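Long-range contacts in sterol regulatory element-binding protein cleavage-activating protein (Schizosaccharomyces pombe, PDB 4YHC), which escorts the transcription factor Sre1 for its processing at low sterol and low oxygen, and is represented here by its cytosolic WD40 domain: residues A[133-141]-A[151-159]; A[237-246]-A[257-268]. The protein carries 9 engineered substitutions. All blocks are in the same frame, centred on the assembly; numbering follows the deposited sequence.

Overall arrangement
Both contacts join neighbouring strands within a four-stranded antiparallel sheet of the WD40 domain, but in two different blades. Contact 1 (133-141 with 151-159) pairs the two inner strands of one blade, in the predicted third WD repeat. Contact 2 (237-246 with 257-268) lies later in the chain and joins the two inner strands of its blade to the outer strand 253-259 and the loop that follows. The centres of contact 1 and contact 2 are about 36 Å apart and their nearest atoms about 16 Å apart, so they do not touch. They sit on opposite sides of the chain's centre. Both probably fall, by similarity, within the large region that interacts with Sre1.

Contact 1 of 2, residues A[133-141]-A[151-159]; sequences DEWKNFELV and VFSLTIEIE
From the Lys136-Ile156 pair to the Val141-Val151 pair, two strands run antiparallel at 152°, with their axes 4.6 Å apart at the closest approach. They are the inner strands of a WD40 blade. Lys136-Ile156, Phe138-Leu154 and Leu140-Phe152 are the hydrogen-bonded pairs, each joined by two nearly straight N-H...O bonds, such as Ile156 N to Lys136 O at 2.8 Å.

The side chains of these pairs share one face; apart from Lys136 at its partly exposed end, they are apolar and buried. Phe138 CE2 meets Ile156 CD1 at 4.0 Å as the two side chains slant across each other, and the same ring packs edge-to-face with Trp125 of strand 121-127. Leu140 CB lies 4.2 Å from Phe152 CB, and the Phe152 ring turns its edge to the backbone: Leu140 O lies near the ring plane, 3.6 Å from Phe152 CD1.

The other face is more polar. Asn137 has CG anti to the backbone N (chi1 -169°), which leans the amide across to the partner strand; ND2 gives Thr155 OG1 a weak hydrogen bond of 3.1 Å, bent to 129°. Its OD1 accepts a weak bond from Thr129 N, so an amide, with a donor and an acceptor, serves both neighbours. Glu139 runs alongside Val151, and OE2 comes 4.1 Å from Val151 CG2 while making a long, weak ion pair with Lys203.

Register therefore rests chiefly on the backbone bonds; apolar side chains pack on the Phe138-Leu154 face, while the Asn137 amide adds only weak bonds on the other.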
loop_
_atom_site.group_PDB
_atom_site.type_symbol
_atom_site.label_atom_id
_atom_site.label_comp_id
_atom_site.label_asym_id
_atom_site.label_seq_id
_atom_site.Cartn_x
_atom_site.Cartn_y
_atom_site.Cartn_z
ATOM N N ASP A 133 8.240 25.343 3.916
ATOM C CA ASP A 133 7.056 25.683 3.130
ATOM C C ASP A 133 7.506 26.382 1.836
ATOM O O ASP A 133 6.700 26.556 0.924
ATOM C CB ASP A 133 6.080 26.615 3.894
ATOM C CG ASP A 133 5.969 26.310 5.402
ATOM O OD1 ASP A 133 6.969 26.479 6.130
ATOM O OD2 ASP A 133 4.863 25.954 5.872
ATOM N N GLU A 134 8.780 26.789 1.768
ATOM C CA GLU A 134 9.311 27.585 0.642
ATOM C C GLU A 134 9.634 26.781 -0.607
ATOM O O GLU A 134 9.153 27.082 -1.705
ATOM C CB GLU A 134 10.552 28.369 1.076
ATOM C CG GLU A 134 10.174 29.693 1.725
ATOM C CD GLU A 134 11.294 30.337 2.510
ATOM O OE1 GLU A 134 12.468 30.163 2.110
ATOM O OE2 GLU A 134 10.980 31.025 3.508
ATOM N N TRP A 135 10.470 25.771 -0.441
ATOM C CA TRP A 135 10.878 24.936 -1.555
ATOM C C TRP A 135 11.020 23.509 -1.042
ATOM O O TRP A 135 11.214 23.273 0.151
ATOM C CB TRP A 135 12.200 25.435 -2.167
ATOM C CG TRP A 135 13.294 25.461 -1.173
ATOM C CD1 TRP A 135 13.463 26.372 -0.163
ATOM C CD2 TRP A 135 14.353 24.504 -1.033
ATOM N NE1 TRP A 135 14.578 26.054 0.580
ATOM C CE2 TRP A 135 15.139 24.909 0.073
ATOM C CE3 TRP A 135 14.720 23.351 -1.736
ATOM C CZ2 TRP A 135 16.274 24.200 0.488
ATOM C CZ3 TRP A 135 15.846 22.645 -1.320
ATOM C CH2 TRP A 135 16.608 23.075 -0.219
ATOM N N LYS A 136 10.898 22.563 -1.949
ATOM C CA LYS A 136 11.097 21.156 -1.614
ATOM C C LYS A 136 11.940 20.472 -2.676
ATOM O O LYS A 136 11.766 20.702 -3.889
ATOM C CB LYS A 136 9.773 20.412 -1.589
ATOM C CG LYS A 136 8.691 21.032 -0.750
ATOM C CD LYS A 136 7.440 20.172 -0.836
ATOM C CE LYS A 136 6.296 20.790 -0.055
ATOM N NZ LYS A 136 6.713 21.572 1.155
ATOM N N ASN A 137 12.778 19.562 -2.227
ATOM C CA ASN A 137 13.497 18.691 -3.110
ATOM C C ASN A 137 13.065 17.235 -2.970
ATOM O O ASN A 137 12.775 16.798 -1.867
ATOM C CB ASN A 137 14.962 18.784 -2.769
ATOM C CG ASN A 137 15.790 18.114 -3.806
ATOM O OD1 ASN A 137 16.511 17.155 -3.529
ATOM N ND2 ASN A 137 15.623 18.560 -5.037
ATOM N N PHE A 138 12.992 16.516 -4.083
ATOM C CA PHE A 138 12.593 15.115 -4.104
ATOM C C PHE A 138 13.519 14.373 -5.017
ATOM O O PHE A 138 14.070 14.956 -5.939
ATOM C CB PHE A 138 11.166 14.901 -4.654
ATOM C CG PHE A 138 10.076 15.522 -3.833
ATOM C CD1 PHE A 138 9.568 14.878 -2.684
ATOM C CD2 PHE A 138 9.584 16.762 -4.158
ATOM C CE1 PHE A 138 8.557 15.447 -1.943
ATOM C CE2 PHE A 138 8.564 17.340 -3.403
ATOM C CZ PHE A 138 8.062 16.699 -2.298
ATOM N N GLU A 139 13.644 13.067 -4.775
ATOM C CA GLU A 139 14.081 12.145 -5.802
ATOM C C GLU A 139 12.928 11.347 -6.371
ATOM O O GLU A 139 12.139 10.774 -5.629
ATOM C CB GLU A 139 15.169 11.267 -5.241
ATOM C CG GLU A 139 16.397 12.106 -4.916
ATOM C CD GLU A 139 17.499 11.312 -4.278
ATOM O OE1 GLU A 139 17.243 10.758 -3.175
ATOM O OE2 GLU A 139 18.597 11.242 -4.908
ATOM N N LEU A 140 12.797 11.367 -7.693
ATOM C CA LEU A 140 11.742 10.686 -8.389
ATOM C C LEU A 140 12.386 9.503 -9.055
ATOM O O LEU A 140 13.237 9.680 -9.970
ATOM C CB LEU A 140 11.099 11.568 -9.462
ATOM C CG LEU A 140 9.613 11.710 -9.659
ATOM C CD1 LEU A 140 9.302 12.279 -11.054
ATOM C CD2 LEU A 140 8.803 10.457 -9.384
ATOM N N VAL A 141 11.987 8.306 -8.651
ATOM C CA VAL A 141 12.631 7.099 -9.139
ATOM C C VAL A 141 11.715 6.379 -10.105
ATOM O O VAL A 141 10.527 6.119 -9.832
ATOM C CB VAL A 141 12.997 6.179 -7.971
ATOM C CG1 VAL A 141 13.675 4.899 -8.449
ATOM C CG2 VAL A 141 13.901 6.923 -6.974
ATOM N N VAL A 151 16.995 7.839 -11.706
ATOM C CA VAL A 151 16.648 8.751 -10.614
ATOM C C VAL A 151 16.837 10.201 -10.951
ATOM O O VAL A 151 17.878 10.612 -11.439
ATOM C CB VAL A 151 17.235 8.359 -9.239
ATOM C CG1 VAL A 151 18.092 7.111 -9.305
ATOM C CG2 VAL A 151 17.846 9.521 -8.507
ATOM N N PHE A 152 15.734 10.929 -10.769
ATOM C CA PHE A 152 15.605 12.300 -11.160
ATOM C C PHE A 152 15.601 13.141 -9.927
ATOM O O PHE A 152 15.024 12.786 -8.916
ATOM C CB PHE A 152 14.329 12.540 -11.885
ATOM C CG PHE A 152 14.246 11.884 -13.235
ATOM C CD1 PHE A 152 13.721 10.634 -13.381
ATOM C CD2 PHE A 152 14.592 12.588 -14.389
ATOM C CE1 PHE A 152 13.604 10.036 -14.623
ATOM C CE2 PHE A 152 14.445 12.017 -15.631
ATOM C CZ PHE A 152 13.951 10.741 -15.759
ATOM N N SER A 153 16.298 14.261 -9.988
ATOM C CA SER A 153 16.211 15.242 -8.906
ATOM C C SER A 153 15.169 16.248 -9.331
ATOM O O SER A 153 15.213 16.790 -10.450
ATOM C CB SER A 153 17.549 15.957 -8.661
ATOM O OG SER A 153 17.356 16.930 -7.660
ATOM N N LEU A 154 14.209 16.442 -8.439
ATOM C CA LEU A 154 13.063 17.284 -8.700
ATOM C C LEU A 154 13.041 18.347 -7.642
ATOM O O LEU A 154 12.963 18.027 -6.458
ATOM C CB LEU A 154 11.784 16.429 -8.652
ATOM C CG LEU A 154 10.450 17.125 -8.766
ATOM C CD1 LEU A 154 10.313 17.926 -10.069
ATOM C CD2 LEU A 154 9.354 16.074 -8.649
ATOM N N THR A 155 13.097 19.604 -8.055
ATOM C CA THR A 155 12.911 20.703 -7.113
ATOM C C THR A 155 11.620 21.418 -7.394
ATOM O O THR A 155 11.319 21.764 -8.532
ATOM C CB THR A 155 14.062 21.738 -7.137
ATOM O OG1 THR A 155 15.279 21.089 -6.802
ATOM C CG2 THR A 155 13.836 22.786 -6.070
ATOM N N ILE A 156 10.865 21.686 -6.343
ATOM C CA ILE A 156 9.594 22.324 -6.478
ATOM C C ILE A 156 9.578 23.602 -5.679
ATOM O O ILE A 156 10.013 23.634 -4.526
ATOM C CB ILE A 156 8.470 21.389 -6.010
ATOM C CG1 ILE A 156 8.371 20.219 -6.984
ATOM C CG2 ILE A 156 7.151 22.140 -5.894
ATOM C CD1 ILE A 156 7.210 19.283 -6.678
ATOM N N GLU A 157 9.075 24.656 -6.324
ATOM C CA GLU A 157 8.902 25.946 -5.685
ATOM C C GLU A 157 7.474 26.440 -5.848
ATOM O O GLU A 157 6.623 25.762 -6.385
ATOM C CB GLU A 157 9.888 26.939 -6.279
ATOM C CG GLU A 157 11.320 26.576 -5.979
ATOM C CD GLU A 157 12.278 27.699 -6.285
ATOM O OE1 GLU A 157 13.249 27.446 -7.032
ATOM O OE2 GLU A 157 12.071 28.831 -5.785
ATOM N N ILE A 158 7.203 27.628 -5.343
ATOM C CA ILE A 158 5.888 28.231 -5.501
ATOM C C ILE A 158 5.620 28.438 -7.004
ATOM O O ILE A 158 4.609 27.995 -7.553
ATOM C CB ILE A 158 5.797 29.590 -4.758
ATOM C CG1 ILE A 158 6.236 29.451 -3.277
ATOM C CG2 ILE A 158 4.377 30.141 -4.873
ATOM C CD1 ILE A 158 7.657 29.884 -2.972
ATOM N N GLU A 159 6.578 29.087 -7.656
ATOM C CA GLU A 159 6.495 29.422 -9.077
ATOM C C GLU A 159 6.317 28.153 -9.906
ATOM O O GLU A 159 5.250 27.926 -10.470
ATOM C CB GLU A 159 7.749 30.198 -9.520
ATOM C CG GLU A 159 8.252 31.203 -8.488
ATOM C CD GLU A 159 9.223 30.576 -7.508
ATOM O OE1 GLU A 159 8.893 30.468 -6.301
ATOM O OE2 GLU A 159 10.312 30.171 -7.962
#

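Contact 2 of 2, residues A[237-246]-A[257-268]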
loop_
_atom_site.group_PDB
_atom_site.type_symbol
_atom_site.label_atom_id
_atom_site.label_comp_id
_atom_site.label_asym_id
_atom_site.label_seq_id
_atom_site.Cartn_x
_atom_site.Cartn_y
_atom_site.Cartn_z
ATOM N N PHE A 237 10.758 -7.469 3.964
ATOM C CA PHE A 237 10.234 -8.839 4.092
ATOM C C PHE A 237 10.484 -9.492 2.710
ATOM O O PHE A 237 10.115 -8.923 1.670
ATOM C CB PHE A 237 8.755 -8.881 4.447
ATOM C CG PHE A 237 8.434 -8.416 5.827
ATOM C CD1 PHE A 237 8.329 -7.066 6.118
ATOM C CD2 PHE A 237 8.214 -9.317 6.840
ATOM C CE1 PHE A 237 8.058 -6.649 7.397
ATOM C CE2 PHE A 237 7.953 -8.907 8.079
ATOM C CZ PHE A 237 7.836 -7.581 8.364
ATOM N N LEU A 238 11.146 -10.654 2.678
ATOM C CA LEU A 238 11.427 -11.433 1.471
ATOM C C LEU A 238 10.592 -12.736 1.557
ATOM O O LEU A 238 10.834 -13.537 2.393
ATOM C CB LEU A 238 12.899 -11.775 1.409
ATOM C CG LEU A 238 13.539 -12.342 0.101
ATOM C CD1 LEU A 238 14.010 -13.765 0.261
ATOM C CD2 LEU A 238 12.706 -12.307 -1.160
ATOM N N ALA A 239 9.583 -12.882 0.728
ATOM C CA ALA A 239 8.706 -14.004 0.707
ATOM C C ALA A 239 9.263 -15.029 -0.278
ATOM O O ALA A 239 9.743 -14.682 -1.328
ATOM C CB ALA A 239 7.360 -13.608 0.220
ATOM N N ARG A 240 9.241 -16.282 0.128
ATOM C CA ARG A 240 9.780 -17.395 -0.699
ATOM C C ARG A 240 8.700 -18.477 -0.542
ATOM O O ARG A 240 7.482 -18.119 -0.442
ATOM C CB ARG A 240 11.209 -17.807 -0.256
ATOM C CG ARG A 240 11.429 -17.944 1.240
ATOM C CD ARG A 240 12.910 -18.238 1.616
ATOM N NE ARG A 240 13.052 -18.194 3.061
ATOM C CZ ARG A 240 12.504 -19.034 3.937
ATOM N NH1 ARG A 240 11.865 -20.144 3.551
ATOM N NH2 ARG A 240 12.592 -18.762 5.239
ATOM N N ASP A 241 9.051 -19.757 -0.610
ATOM C CA ASP A 241 8.004 -20.805 -0.722
ATOM C C ASP A 241 7.654 -21.506 0.563
ATOM O O ASP A 241 6.620 -22.115 0.630
ATOM C CB ASP A 241 8.374 -21.790 -1.849
ATOM C CG ASP A 241 7.751 -21.366 -3.229
ATOM O OD1 ASP A 241 6.692 -20.670 -3.279
ATOM O OD2 ASP A 241 8.331 -21.695 -4.246
ATOM N N SER A 242 8.517 -21.487 1.577
ATOM C CA SER A 242 8.150 -22.008 2.911
ATOM C C SER A 242 8.229 -20.949 3.996
ATOM O O SER A 242 8.200 -21.243 5.212
ATOM C CB SER A 242 9.003 -23.230 3.330
ATOM O OG SER A 242 10.380 -22.886 3.398
ATOM N N GLY A 243 8.244 -19.688 3.586
ATOM C CA GLY A 243 8.174 -18.598 4.571
ATOM C C GLY A 243 8.601 -17.220 4.105
ATOM O O GLY A 243 8.707 -16.960 2.903
ATOM N N VAL A 244 8.785 -16.331 5.091
ATOM C CA VAL A 244 9.175 -14.984 4.818
ATOM C C VAL A 244 10.307 -14.615 5.752
ATOM O O VAL A 244 10.160 -14.752 6.961
ATOM C CB VAL A 244 8.053 -13.973 5.054
ATOM C CG1 VAL A 244 8.545 -12.581 4.633
ATOM C CG2 VAL A 244 6.836 -14.310 4.226
ATOM N N ASP A 245 11.403 -14.110 5.174
ATOM C CA ASP A 245 12.539 -13.599 5.961
ATOM C C ASP A 245 12.420 -12.085 6.179
ATOM O O ASP A 245 12.169 -11.316 5.191
ATOM C CB ASP A 245 13.813 -13.917 5.232
ATOM C CG ASP A 245 13.988 -15.427 5.057
ATOM O OD1 ASP A 245 13.621 -16.202 5.959
ATOM O OD2 ASP A 245 14.459 -15.829 4.021
ATOM N N MET A 246 12.564 -11.698 7.464
ATOM C CA MET A 246 12.380 -10.330 7.913
ATOM C C MET A 246 13.796 -9.805 8.180
ATOM O O MET A 246 14.495 -10.339 9.022
ATOM C CB MET A 246 11.488 -10.244 9.122
ATOM C CG MET A 246 11.306 -8.771 9.577
ATOM S SD MET A 246 10.142 -8.591 10.887
ATOM C CE MET A 246 11.292 -8.853 12.243
ATOM N N SER A 257 12.605 -15.696 10.512
ATOM C CA SER A 257 11.961 -16.356 9.395
ATOM C C SER A 257 10.666 -16.840 9.889
ATOM O O SER A 257 10.598 -17.547 10.897
ATOM C CB SER A 257 12.797 -17.513 8.865
ATOM O OG SER A 257 13.977 -16.932 8.359
ATOM N N PHE A 258 9.607 -16.347 9.274
ATOM C CA PHE A 258 8.267 -16.774 9.597
ATOM C C PHE A 258 8.015 -18.009 8.729
ATOM O O PHE A 258 8.526 -18.075 7.654
ATOM C CB PHE A 258 7.217 -15.678 9.247
ATOM C CG PHE A 258 7.312 -14.425 10.118
ATOM C CD1 PHE A 258 8.251 -13.466 9.865
ATOM C CD2 PHE A 258 6.461 -14.238 11.166
ATOM C CE1 PHE A 258 8.326 -12.299 10.630
ATOM C CE2 PHE A 258 6.505 -13.072 11.916
ATOM C CZ PHE A 258 7.465 -12.129 11.668
ATOM N N THR A 259 7.204 -18.954 9.201
ATOM C CA THR A 259 6.877 -20.151 8.413
ATOM C C THR A 259 5.532 -19.968 7.752
ATOM O O THR A 259 4.565 -19.674 8.437
ATOM C CB THR A 259 6.819 -21.412 9.325
ATOM O OG1 THR A 259 8.064 -21.530 10.003
ATOM C CG2 THR A 259 6.649 -22.675 8.479
ATOM N N LEU A 260 5.517 -20.054 6.417
ATOM C CA LEU A 260 4.315 -19.854 5.606
ATOM C C LEU A 260 4.208 -20.921 4.538
ATOM O O LEU A 260 5.195 -21.530 4.148
ATOM C CB LEU A 260 4.309 -18.461 4.897
ATOM C CG LEU A 260 4.148 -17.316 5.913
ATOM C CD1 LEU A 260 4.341 -16.002 5.163
ATOM C CD2 LEU A 260 2.804 -17.307 6.654
ATOM N N PRO A 261 3.033 -21.079 3.993
ATOM C CA PRO A 261 2.907 -21.908 2.791
ATOM C C PRO A 261 3.354 -21.139 1.584
ATOM O O PRO A 261 3.731 -19.935 1.704
ATOM C CB PRO A 261 1.418 -22.229 2.747
ATOM C CG PRO A 261 0.765 -21.128 3.444
ATOM C CD PRO A 261 1.713 -20.617 4.503
ATOM N N PRO A 262 3.375 -21.817 0.430
ATOM C CA PRO A 262 3.861 -21.250 -0.758
ATOM C C PRO A 262 3.024 -20.046 -1.140
ATOM O O PRO A 262 1.817 -20.101 -1.052
ATOM C CB PRO A 262 3.658 -22.363 -1.786
ATOM C CG PRO A 262 3.656 -23.630 -0.986
ATOM C CD PRO A 262 3.024 -23.275 0.272
ATOM N N ILE A 263 3.685 -19.003 -1.596
ATOM C CA ILE A 263 3.057 -17.676 -1.809
ATOM C C ILE A 263 3.087 -17.405 -3.286
ATOM O O ILE A 263 4.074 -17.637 -3.967
ATOM C CB ILE A 263 3.827 -16.610 -1.001
ATOM C CG1 ILE A 263 3.464 -16.761 0.462
ATOM C CG2 ILE A 263 3.564 -15.154 -1.479
ATOM C CD1 ILE A 263 4.422 -16.042 1.374
ATOM N N LYS A 264 1.987 -16.944 -3.819
ATOM C CA LYS A 264 1.931 -16.543 -5.201
ATOM C C LYS A 264 2.696 -15.298 -5.493
ATOM O O LYS A 264 2.640 -14.348 -4.742
ATOM C CB LYS A 264 0.479 -16.370 -5.588
ATOM C CG LYS A 264 0.290 -16.220 -7.054
ATOM C CD LYS A 264 -1.180 -16.455 -7.388
ATOM C CE LYS A 264 -1.493 -16.040 -8.815
ATOM N NZ LYS A 264 -0.395 -16.589 -9.689
ATOM N N VAL A 265 3.482 -15.308 -6.560
ATOM C CA VAL A 265 4.307 -14.210 -6.881
ATOM C C VAL A 265 3.532 -12.857 -6.884
ATOM O O VAL A 265 2.395 -12.743 -7.282
ATOM C CB VAL A 265 5.113 -14.436 -8.194
ATOM C CG1 VAL A 265 4.120 -14.494 -9.368
ATOM C CG2 VAL A 265 6.052 -13.252 -8.368
ATOM N N ASN A 266 4.146 -11.859 -6.300
ATOM C CA ASN A 266 3.574 -10.525 -6.213
ATOM C C ASN A 266 2.272 -10.363 -5.510
ATOM O O ASN A 266 1.473 -9.495 -5.858
ATOM C CB ASN A 266 3.424 -9.966 -7.610
ATOM C CG ASN A 266 4.476 -8.956 -7.888
ATOM O OD1 ASN A 266 4.641 -7.968 -7.117
ATOM N ND2 ASN A 266 5.196 -9.154 -8.955
ATOM N N THR A 267 1.970 -11.210 -4.553
ATOM C CA THR A 267 0.684 -11.035 -3.875
ATOM C C THR A 267 0.774 -10.761 -2.383
ATOM O O THR A 267 -0.260 -10.790 -1.740
ATOM C CB THR A 267 -0.196 -12.272 -4.062
ATOM O OG1 THR A 267 0.454 -13.407 -3.409
ATOM C CG2 THR A 267 -0.342 -12.562 -5.609
ATOM N N PHE A 268 1.976 -10.523 -1.875
ATOM C CA PHE A 268 2.275 -10.437 -0.483
ATOM C C PHE A 268 2.285 -8.973 0.050
ATOM O O PHE A 268 2.914 -8.109 -0.534
ATOM C CB PHE A 268 3.649 -11.069 -0.255
ATOM C CG PHE A 268 4.096 -11.124 1.203
ATOM C CD1 PHE A 268 3.681 -12.130 2.045
ATOM C CD2 PHE A 268 5.002 -10.225 1.700
ATOM C CE1 PHE A 268 4.115 -12.216 3.351
ATOM C CE2 PHE A 268 5.414 -10.250 3.020
ATOM C CZ PHE A 268 4.972 -11.251 3.859
HETATM O O HOH W 1 6.237 -18.848 1.844
#
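Asp245 and Ser257 meet on one face of a beta hairpin in a WD40 propeller blade, where strands 243-246 and 257-259 run antiparallel at 162°. Ser257 OG donates to Asp245 OD1 at 2.5 Å, while Arg240 NH2 approaches the same oxygen from the opposite face of the carboxylate. On the other face, Val244 packs against two rings: CG2 comes 3.5 Å from Phe268 CE1, and CG1, which also touches the Phe268 ring, lies at the edge of the Phe237 ring in its plane. A beta-branched residue suits this spot because it offers two methyls from one carbon. Ala239 CB sits over a face of the Phe268 ring, offset toward its rim. One residue beyond Asp245, Met246 SD makes a Met-aromatic contact at the edge of the Phe258 ring, 5.4 Å from its centroid. Gly243 has no CB to strike Phe258 O, and its backbone angles would also press one against the carbonyl of Ser242. Beside it, Leu260 N donates a hydrogen bond to Ser242 O at 3.2 Å, arriving from 61° above that carbonyl's plane.

The next shell sets these groups in place. Arg240 grips Asp245 side-on, NE to OD2 and NH2 to OD1, both at 2.9 Å and nearly in the guanidinium plane. With CG between the backbone N and the carbonyl carbon (chi1 45°) and the chain then extended to NE, it reaches from the turn that follows strand 235-239 across to Asp245 on the next strand. Were Asp245 an alanine, the Arg240 guanidinium would probably lose its two-oxygen mate and Ser257 OG this acceptor. Farther out, Glu222 forms a salt bridge with Arg240 NH1, and Asn216 binds twice, through ND2 to Ser257 OG and through its backbone N to Asp245 OD2.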